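Local coordinates for fatty acid-binding protein TM_1468 (PDB 1MGP), which binds long-chain fatty acids such as palmitate and may play a role in lipid transport or fatty acid metabolism, at residues P91-E94 against D95-R99. Sequence-based numbering, arbitrary orientation.
Sequences PSVE and DFKKR
S92, the N-cap, and D95 form a capping box at the start of helix 93-105. S92 OG accepts from D95 N at 2.9 Å. The D95 side chain answers by turning back over the helix start. D95 CB lies 3.4 Å from S92 O. CG is anti to its own carbonyl carbon (chi1 -69°), which swings the carboxylate toward S92. D95 OD2 accepts from S92 N at 3.0 Å, a nearly straight bond (166° at the hydrogen) that arrives from above the carboxylate plane. OD2 also hydrogen-bonds Y54 OH, so two bonds hold it. OD1 takes a weak bond from a water, which also bonds S92 OG and donates to E94 OE2. With an alanine here, S92 N and Y54 OH would probably lose their partner, and only the D95 N to S92 OG half of the box would remain. Beside the box, P91 CB packs obliquely on F96 CE2 at 3.7 Å. The P91 side chain is about 6 Å from the bound palmitate. Backbone hydrogen bonds F96 N to S92 O and K97 N to V93 O carry the first turn. P91 and F96 both rest on I51 of strand 48-56, and F96 also touches S126 and A130 of helix 123-133. K97 reaches that helix too, through a salt bridge to E133.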
ATOM      1  N   PRO A  91       7.433 -12.083   2.713  1.00 10.01           N
ATOM      2  CA  PRO A  91       7.453 -12.792   3.993  1.00  9.54           C
ATOM      3  C   PRO A  91       7.643 -14.262   3.635  1.00 10.38           C
ATOM      4  O   PRO A  91       7.356 -14.665   2.509  1.00 12.37           O
ATOM      5  CB  PRO A  91       6.058 -12.538   4.565  1.00  8.99           C
ATOM      6  CG  PRO A  91       5.592 -11.289   3.856  1.00 10.10           C
ATOM      7  CD  PRO A  91       6.109 -11.491   2.458  1.00 10.20           C
ATOM      8  N   SER A  92       8.121 -15.066   4.572  1.00 11.61           N
ATOM      9  CA  SER A  92       8.304 -16.483   4.284  1.00 10.36           C
ATOM     10  C   SER A  92       6.948 -17.158   4.420  1.00  9.11           C
ATOM     11  O   SER A  92       6.010 -16.574   4.961  1.00  9.52           O
ATOM     12  CB  SER A  92       9.276 -17.109   5.284  1.00 10.66           C
ATOM     13  OG  SER A  92       8.696 -17.147   6.577  1.00 12.87           O
ATOM     14  N   VAL A  93       6.844 -18.382   3.920  1.00  9.01           N
ATOM     15  CA  VAL A  93       5.606 -19.142   4.023  1.00  9.53           C
ATOM     16  C   VAL A  93       5.355 -19.365   5.507  1.00 10.75           C
ATOM     17  O   VAL A  93       4.225 -19.273   5.982  1.00 12.49           O
ATOM     18  CB  VAL A  93       5.738 -20.503   3.302  1.00 10.76           C
ATOM     19  CG1 VAL A  93       4.582 -21.424   3.678  1.00 10.31           C
ATOM     20  CG2 VAL A  93       5.773 -20.276   1.792  1.00  9.24           C
ATOM     21  N   GLU A  94       6.428 -19.653   6.233  1.00 13.45           N
ATOM     22  CA  GLU A  94       6.362 -19.877   7.674  1.00 15.25           C
ATOM     23  C   GLU A  94       5.772 -18.652   8.374  1.00 14.25           C
ATOM     24  O   GLU A  94       4.964 -18.790   9.289  1.00 13.56           O
ATOM     25  CB  GLU A  94       7.767 -20.164   8.212  1.00 21.19           C
ATOM     26  CG  GLU A  94       7.863 -20.303   9.722  1.00 29.87           C
ATOM     27  CD  GLU A  94       9.309 -20.371  10.205  1.00 37.20           C
ATOM     28  OE1 GLU A  94       9.527 -20.438  11.437  1.00 39.33           O
ATOM     29  OE2 GLU A  94      10.227 -20.357   9.353  1.00 40.04           O
ATOM     30  N   ASP A  95       6.177 -17.454   7.951  1.00 12.89           N
ATOM     31  CA  ASP A  95       5.646 -16.229   8.555  1.00 13.13           C
ATOM     32  C   ASP A  95       4.134 -16.171   8.395  1.00 10.74           C
ATOM     33  O   ASP A  95       3.417 -15.818   9.328  1.00 10.38           O
ATOM     34  CB  ASP A  95       6.240 -14.972   7.904  1.00 13.15           C
ATOM     35  CG  ASP A  95       7.700 -14.781   8.227  1.00 17.53           C
ATOM     36  OD1 ASP A  95       8.126 -15.221   9.317  1.00 13.33           O
ATOM     37  OD2 ASP A  95       8.415 -14.174   7.393  1.00 16.10           O
ATOM     38  N   PHE A  96       3.652 -16.490   7.199  1.00  9.50           N
ATOM     39  CA  PHE A  96       2.220 -16.470   6.946  1.00  9.60           C
ATOM     40  C   PHE A  96       1.503 -17.525   7.779  1.00  9.83           C
ATOM     41  O   PHE A  96       0.496 -17.231   8.422  1.00  9.21           O
ATOM     42  CB  PHE A  96       1.936 -16.689   5.456  1.00  9.86           C
ATOM     43  CG  PHE A  96       1.965 -15.422   4.646  1.00  9.20           C
ATOM     44  CD1 PHE A  96       0.992 -14.445   4.833  1.00 10.55           C
ATOM     45  CD2 PHE A  96       2.972 -15.196   3.715  1.00  9.70           C
ATOM     46  CE1 PHE A  96       1.022 -13.250   4.104  1.00 10.30           C
ATOM     47  CE2 PHE A  96       3.013 -14.006   2.982  1.00  9.27           C
ATOM     48  CZ  PHE A  96       2.035 -13.034   3.177  1.00  9.45           C
ATOM     49  N   LYS A  97       2.024 -18.750   7.777  1.00 10.45           N
ATOM     50  CA  LYS A  97       1.405 -19.826   8.546  1.00 11.49           C
ATOM     51  C   LYS A  97       1.265 -19.435  10.016  1.00 12.24           C
ATOM     52  O   LYS A  97       0.218 -19.654  10.626  1.00 12.73           O
ATOM     53  CB  LYS A  97       2.225 -21.115   8.423  1.00 12.59           C
ATOM     54  CG  LYS A  97       2.261 -21.697   7.017  1.00 13.09           C
ATOM     55  CD  LYS A  97       3.095 -22.973   6.941  1.00 13.32           C
ATOM     56  CE  LYS A  97       2.415 -24.144   7.647  1.00 18.30           C
ATOM     57  NZ  LYS A  97       3.161 -25.428   7.443  1.00 18.84           N
ATOM     58  N   LYS A  98       2.323 -18.853  10.575  1.00 13.47           N
ATOM     59  CA  LYS A  98       2.319 -18.419  11.972  1.00 14.25           C
ATOM     60  C   LYS A  98       1.124 -17.505  12.238  1.00 14.14           C
ATOM     61  O   LYS A  98       0.395 -17.688  13.215  1.00 12.02           O
ATOM     62  CB  LYS A  98       3.622 -17.671  12.292  1.00 17.67           C
ATOM     63  CG  LYS A  98       3.882 -17.376  13.778  1.00 21.28           C
ATOM     64  CD  LYS A  98       2.775 -16.557  14.462  1.00 24.98           C
ATOM     65  CE  LYS A  98       2.486 -15.212  13.774  1.00 23.80           C
ATOM     66  NZ  LYS A  98       3.586 -14.220  13.909  1.00 24.04           N
ATOM     67  N   ARG A  99       0.935 -16.514  11.369  1.00 12.91           N
ATOM     68  CA  ARG A  99      -0.168 -15.572  11.507  1.00 14.44           C
ATOM     69  C   ARG A  99      -1.521 -16.279  11.436  1.00 13.66           C
ATOM     70  O   ARG A  99      -2.393 -16.044  12.272  1.00 14.14           O
ATOM     71  CB  ARG A  99      -0.099 -14.513  10.403  1.00 17.21           C
ATOM     72  CG  ARG A  99       1.163 -13.683  10.415  1.00 19.95           C
ATOM     73  CD  ARG A  99       1.009 -12.413  11.228  1.00 22.16           C
ATOM     74  NE  ARG A  99       2.304 -11.767  11.435  1.00 23.62           N
ATOM     75  CZ  ARG A  99       2.463 -10.514  11.847  1.00 21.49           C
ATOM     76  NH1 ARG A  99       1.410  -9.750  12.096  1.00 21.61           N
ATOM     77  NH2 ARG A  99       3.683 -10.031  12.021  1.00 25.35           N
TER
HETATM   78  O   HOH W   1      10.512 -17.553   8.487  1.00 23.78           O